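Local coordinates for protein lysozyme (Asticcacaulis excentricus, PDB 6H9D) that belongs to the phage lysozyme (muramidase) family and, as the muramidase domain of SpmX, probably acts on or binds peptidoglycan in cell morphogenesis and stalk synthesis, at residues V11-K15 against D54-R58; S86-I91 against R138-E142. All coordinates share one frame; numbering follows the deposited sequence.

Interaction 1 (11-15 with 54-58) and interaction 2 (86-91 with 138-142) lie in series along the chain, their centres about 13 Å apart, and they meet through Leu13 and Ile14 of helix 8-16. Ile14 CG1 lies 3.5 Å from Ser86 CB, and Ile14 CG2, which also packs on Leu57 in interaction 1, is 3.8 Å from Phe89 CD2. Leu13 packs on both partners of interaction 2, its CD1 4.0 Å from Ser141 CB and its CD2 4.1 Å from Ser86 OG. Helix 8-16 is thus shared between helix 50-71 and the pair 78-91 and 133-146. Interaction 2 is the more deeply buried; beside it a glycerol, probably from the crystallisation liquor, lies about 4 Å from the Phe89 side chain.

Interaction 1: residues V11-K15 against D54-R58; sequences VELIK and DALLR
A salt-bridge network laid over an apolar helix crossing joins the first helix, 8-16, to the start of the long helix 50-71; Lys15 and Asp54 make its direct ionic link. Lys15 NZ donates to Asp54 OD2 at 2.8 Å, using the anti lone pair of that oxygen, and also forms a longer salt bridge of 3.5 Å with Glu12 OE2. The other oxygen, Asp54 OD1, takes the N-H of Arg58 NE at 2.7 Å on its syn side, so the carboxylate is gripped at both oxygens. A water donates to Glu12 OE2 and Asp54 OD2 and accepts from Arg58 NH2; together with the lysine it probably eases the repulsion between the two carboxylates, whose planes are nearly parallel. Val11 CG2 covers one face of the Arg58 guanidinium, 3.7 Å above its centre. Val11 CG1, swung anti to the backbone N (chi1 172°), reaches Leu57 CD2 at 4.2 Å, while Ile14 CG2 meets Leu57 CD1 at 4.1 Å. With the axes of the two segments 11.1 Å apart at closest approach and 100° between their directions, this is a near-perpendicular helix packing, apolar within and ionic at its margin, in the phage lysozyme fold.

Interaction 2: residues S86-I91 against R138-E142; sequences SFCFNI and RRASE
Buried polar packing joins two roughly antiparallel helices near the centre of the chain, 78-91 and 133-146, with Ser86 and Glu142 at its middle. Ser86 OG donates to Glu142 OE2 at 2.6 Å along the anti lone pair; the same oxygen accepts from Arg138 NE at 2.8 Å, from above the carboxylate plane. Arg138 NH2 in turn gives Ser86 OG a bond of 3.2 Å, tilted 28° from the guanidinium plane, and a weak one to Ser86 O. Serine, arginine and glutamate therefore close a ring of hydrogen bonds. The Asn90 amide stacks on the Arg138 guanidinium with the planes 3° apart, and Asn90 CB lies 3.4 Å above one face. Within this helical part of the phage lysozyme fold, Glu142 also pairs with Arg139, whose NH1 reaches OE1 on its syn side. The Arg139 chain bends at chi2 (-34°), bringing the guanidinium back toward helix 78-91, where Phe87 CD1 sits 3.8 Å above its centre. Arg139 NE is bonded to Trp120 O, and the Trp120 ring meets Phe87 edge-to-face. Glu142 OE1 approaches the edge of the Phe87 ring, 3.8 Å from CD1.

Interaction 1: residues V11-K15 against D54-R58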
loop_
_atom_site.group_PDB
_atom_site.type_symbol
_atom_site.label_atom_id
_atom_site.label_comp_id
_atom_site.label_asym_id
_atom_site.label_seq_id
_atom_site.Cartn_x
_atom_site.Cartn_y
_atom_site.Cartn_z
ATOM N N VAL A 11 0.901 -8.009 5.151
ATOM C CA VAL A 11 -0.541 -7.830 5.130
ATOM C C VAL A 11 -0.996 -7.116 6.404
ATOM O O VAL A 11 -1.784 -6.191 6.339
ATOM C CB VAL A 11 -1.279 -9.167 4.916
ATOM C CG1 VAL A 11 -2.774 -8.985 5.086
ATOM C CG2 VAL A 11 -0.941 -9.754 3.546
ATOM N N GLU A 12 -0.475 -7.526 7.565
ATOM C CA GLU A 12 -0.904 -6.925 8.846
ATOM C C GLU A 12 -0.510 -5.436 8.890
ATOM O O GLU A 12 -1.265 -4.602 9.370
ATOM C CB GLU A 12 -0.294 -7.651 10.051
ATOM C CG GLU A 12 -0.751 -9.089 10.222
ATOM C CD GLU A 12 -2.243 -9.348 10.085
ATOM O OE1 GLU A 12 -3.033 -8.598 10.706
ATOM O OE2 GLU A 12 -2.600 -10.305 9.359
ATOM N N LEU A 13 0.677 -5.099 8.386
ATOM C CA LEU A 13 1.093 -3.702 8.314
ATOM C C LEU A 13 0.058 -2.885 7.517
ATOM O O LEU A 13 -0.426 -1.840 7.939
ATOM C CB LEU A 13 2.475 -3.613 7.660
ATOM C CG LEU A 13 2.957 -2.178 7.441
ATOM C CD1 LEU A 13 3.223 -1.517 8.780
ATOM C CD2 LEU A 13 4.193 -2.104 6.564
ATOM N N ILE A 14 -0.304 -3.395 6.344
ATOM C CA ILE A 14 -1.202 -2.698 5.448
ATOM C C ILE A 14 -2.569 -2.526 6.115
ATOM O O ILE A 14 -3.157 -1.438 6.090
ATOM C CB ILE A 14 -1.264 -3.433 4.096
ATOM C CG1 ILE A 14 0.063 -3.226 3.360
ATOM C CG2 ILE A 14 -2.465 -2.997 3.275
ATOM C CD1 ILE A 14 0.191 -3.974 2.059
ATOM N N LYS A 15 -3.035 -3.593 6.758
ATOM C CA LYS A 15 -4.324 -3.588 7.426
ATOM C C LYS A 15 -4.326 -2.559 8.571
ATOM O O LYS A 15 -5.365 -2.025 8.918
ATOM C CB LYS A 15 -4.578 -5.009 7.921
ATOM C CG LYS A 15 -5.958 -5.313 8.453
ATOM C CD LYS A 15 -6.017 -6.710 9.049
ATOM C CE LYS A 15 -5.692 -7.767 8.020
ATOM N NZ LYS A 15 -5.851 -9.132 8.566
ATOM N N ASP A 54 -9.743 -9.941 5.390
ATOM C CA ASP A 54 -8.334 -10.312 5.108
ATOM C C ASP A 54 -8.231 -10.890 3.696
ATOM O O ASP A 54 -7.360 -10.512 2.939
ATOM C CB ASP A 54 -7.785 -11.301 6.139
ATOM C CG ASP A 54 -6.316 -11.625 5.924
ATOM O OD1 ASP A 54 -6.029 -12.534 5.154
ATOM O OD2 ASP A 54 -5.471 -10.942 6.527
ATOM N N ALA A 55 -9.154 -11.803 3.359
ATOM C CA ALA A 55 -9.155 -12.438 2.059
ATOM C C ALA A 55 -9.322 -11.382 0.965
ATOM O O ALA A 55 -8.579 -11.388 0.013
ATOM C CB ALA A 55 -10.226 -13.495 1.989
ATOM N N LEU A 56 -10.279 -10.466 1.134
ATOM C CA LEU A 56 -10.558 -9.446 0.141
ATOM C C LEU A 56 -9.375 -8.483 -0.014
ATOM O O LEU A 56 -9.075 -8.037 -1.120
ATOM C CB LEU A 56 -11.838 -8.695 0.527
ATOM C CG LEU A 56 -13.107 -9.554 0.551
ATOM C CD1 LEU A 56 -14.252 -8.789 1.174
ATOM C CD2 LEU A 56 -13.480 -10.015 -0.850
ATOM N N LEU A 57 -8.718 -8.137 1.090
ATOM C CA LEU A 57 -7.555 -7.259 1.034
ATOM C C LEU A 57 -6.464 -7.962 0.208
ATOM O O LEU A 57 -5.842 -7.332 -0.641
ATOM C CB LEU A 57 -7.093 -6.888 2.456
ATOM C CG LEU A 57 -5.745 -6.161 2.560
ATOM C CD1 LEU A 57 -5.763 -4.846 1.786
ATOM C CD2 LEU A 57 -5.370 -5.920 4.010
ATOM N N ARG A 58 -6.283 -9.277 0.395
ATOM C CA ARG A 58 -5.253 -10.003 -0.361
ATOM C C ARG A 58 -5.612 -9.996 -1.851
ATOM O O ARG A 58 -4.725 -9.944 -2.682
ATOM C CB ARG A 58 -5.051 -11.416 0.198
ATOM C CG ARG A 58 -4.401 -11.433 1.578
ATOM C CD ARG A 58 -4.557 -12.757 2.313
ATOM N NE ARG A 58 -3.807 -12.779 3.568
ATOM C CZ ARG A 58 -2.531 -13.160 3.658
ATOM N NH1 ARG A 58 -1.878 -13.497 2.564
ATOM N NH2 ARG A 58 -1.924 -13.195 4.829
HETATM O O HOH W 1 -3.205 -12.363 7.107
#

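Interaction 2: residues S86-I91 against R138-E142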
loop_
_atom_site.group_PDB
_atom_site.type_symbol
_atom_site.label_atom_id
_atom_site.label_comp_id
_atom_site.label_asym_id
_atom_site.label_seq_id
_atom_site.Cartn_x
_atom_site.Cartn_y
_atom_site.Cartn_z
ATOM N N SER A 86 3.215 -2.119 0.484
ATOM C CA SER A 86 2.423 -1.240 1.306
ATOM C C SER A 86 2.443 0.161 0.699
ATOM O O SER A 86 1.398 0.817 0.539
ATOM C CB SER A 86 2.909 -1.222 2.746
ATOM O OG SER A 86 2.127 -0.317 3.537
ATOM N N PHE A 87 3.644 0.577 0.300
ATOM C CA PHE A 87 3.886 1.907 -0.208
ATOM C C PHE A 87 3.179 2.074 -1.569
ATOM O O PHE A 87 2.414 3.000 -1.771
ATOM C CB PHE A 87 5.391 2.143 -0.321
ATOM C CG PHE A 87 5.761 3.478 -0.921
ATOM C CD1 PHE A 87 5.610 4.643 -0.194
ATOM C CD2 PHE A 87 6.248 3.560 -2.213
ATOM C CE1 PHE A 87 5.936 5.870 -0.753
ATOM C CE2 PHE A 87 6.589 4.786 -2.763
ATOM C CZ PHE A 87 6.427 5.940 -2.036
ATOM N N CYS A 88 3.391 1.101 -2.449
ATOM C CA CYS A 88 2.798 1.078 -3.773
ATOM C C CYS A 88 1.266 1.003 -3.697
ATOM O O CYS A 88 0.597 1.696 -4.434
ATOM C CB CYS A 88 3.361 -0.063 -4.605
ATOM S SG CYS A 88 2.683 -0.026 -6.289
ATOM N N PHE A 89 0.719 0.221 -2.753
ATOM C CA PHE A 89 -0.712 0.167 -2.506
ATOM C C PHE A 89 -1.250 1.552 -2.152
ATOM O O PHE A 89 -2.326 1.960 -2.596
ATOM C CB PHE A 89 -1.036 -0.845 -1.397
ATOM C CG PHE A 89 -2.499 -1.084 -1.137
ATOM C CD1 PHE A 89 -3.349 -1.478 -2.157
ATOM C CD2 PHE A 89 -3.030 -0.926 0.136
ATOM C CE1 PHE A 89 -4.694 -1.705 -1.915
ATOM C CE2 PHE A 89 -4.378 -1.139 0.378
ATOM C CZ PHE A 89 -5.208 -1.561 -0.639
ATOM N N ASN A 90 -0.494 2.287 -1.333
ATOM C CA ASN A 90 -0.945 3.549 -0.805
ATOM C C ASN A 90 -0.902 4.626 -1.903
ATOM O O ASN A 90 -1.824 5.414 -2.007
ATOM C CB ASN A 90 -0.106 3.949 0.415
ATOM C CG ASN A 90 -0.534 5.258 1.031
ATOM O OD1 ASN A 90 0.302 6.117 1.280
ATOM N ND2 ASN A 90 -1.825 5.424 1.250
ATOM N N ILE A 91 0.183 4.697 -2.681
ATOM C CA ILE A 91 0.346 5.829 -3.624
ATOM C C ILE A 91 -0.196 5.448 -5.012
ATOM O O ILE A 91 -0.342 6.309 -5.872
ATOM C CB ILE A 91 1.797 6.343 -3.692
ATOM C CG1 ILE A 91 2.739 5.373 -4.401
ATOM C CG2 ILE A 91 2.316 6.703 -2.304
ATOM C CD1 ILE A 91 4.014 6.009 -4.868
ATOM N N ARG A 138 2.486 6.616 8.610
ATOM C CA ARG A 138 2.545 5.497 7.676
ATOM C C ARG A 138 3.970 5.296 7.143
ATOM O O ARG A 138 4.471 4.185 7.141
ATOM C CB ARG A 138 1.541 5.666 6.532
ATOM C CG ARG A 138 1.526 4.466 5.595
ATOM C CD ARG A 138 0.405 4.497 4.573
ATOM N NE ARG A 138 0.405 3.257 3.824
ATOM C CZ ARG A 138 -0.669 2.522 3.611
ATOM N NH1 ARG A 138 -1.849 2.971 4.000
ATOM N NH2 ARG A 138 -0.552 1.341 3.026
ATOM N N ARG A 139 4.571 6.382 6.668
ATOM C CA ARG A 139 5.917 6.350 6.113
ATOM C C ARG A 139 6.931 5.856 7.132
ATOM O O ARG A 139 7.847 5.107 6.792
ATOM C CB ARG A 139 6.318 7.736 5.603
ATOM C CG ARG A 139 5.491 8.228 4.427
ATOM C CD ARG A 139 5.088 7.080 3.516
ATOM N NE ARG A 139 4.133 7.500 2.495
ATOM C CZ ARG A 139 3.139 6.741 2.045
ATOM N NH1 ARG A 139 2.968 5.517 2.523
ATOM N NH2 ARG A 139 2.317 7.207 1.114
ATOM N N ALA A 140 6.770 6.274 8.383
ATOM C CA ALA A 140 7.715 5.845 9.442
ATOM C C ALA A 140 7.662 4.319 9.575
ATOM O O ALA A 140 8.702 3.663 9.564
ATOM C CB ALA A 140 7.386 6.547 10.708
ATOM N N SER A 141 6.449 3.752 9.620
ATOM C CA SER A 141 6.255 2.289 9.699
ATOM C C SER A 141 6.795 1.581 8.447
ATOM O O SER A 141 7.447 0.538 8.550
ATOM C CB SER A 141 4.810 1.926 9.922
ATOM O OG SER A 141 4.321 2.478 11.111
ATOM N N GLU A 142 6.523 2.130 7.256
ATOM C CA GLU A 142 6.990 1.488 6.009
ATOM C C GLU A 142 8.525 1.519 5.947
ATOM O O GLU A 142 9.188 0.537 5.591
ATOM C CB GLU A 142 6.342 2.168 4.806
ATOM C CG GLU A 142 4.879 1.770 4.638
ATOM C CD GLU A 142 4.058 2.603 3.664
ATOM O OE1 GLU A 142 4.486 3.706 3.359
ATOM O OE2 GLU A 142 2.965 2.150 3.273
#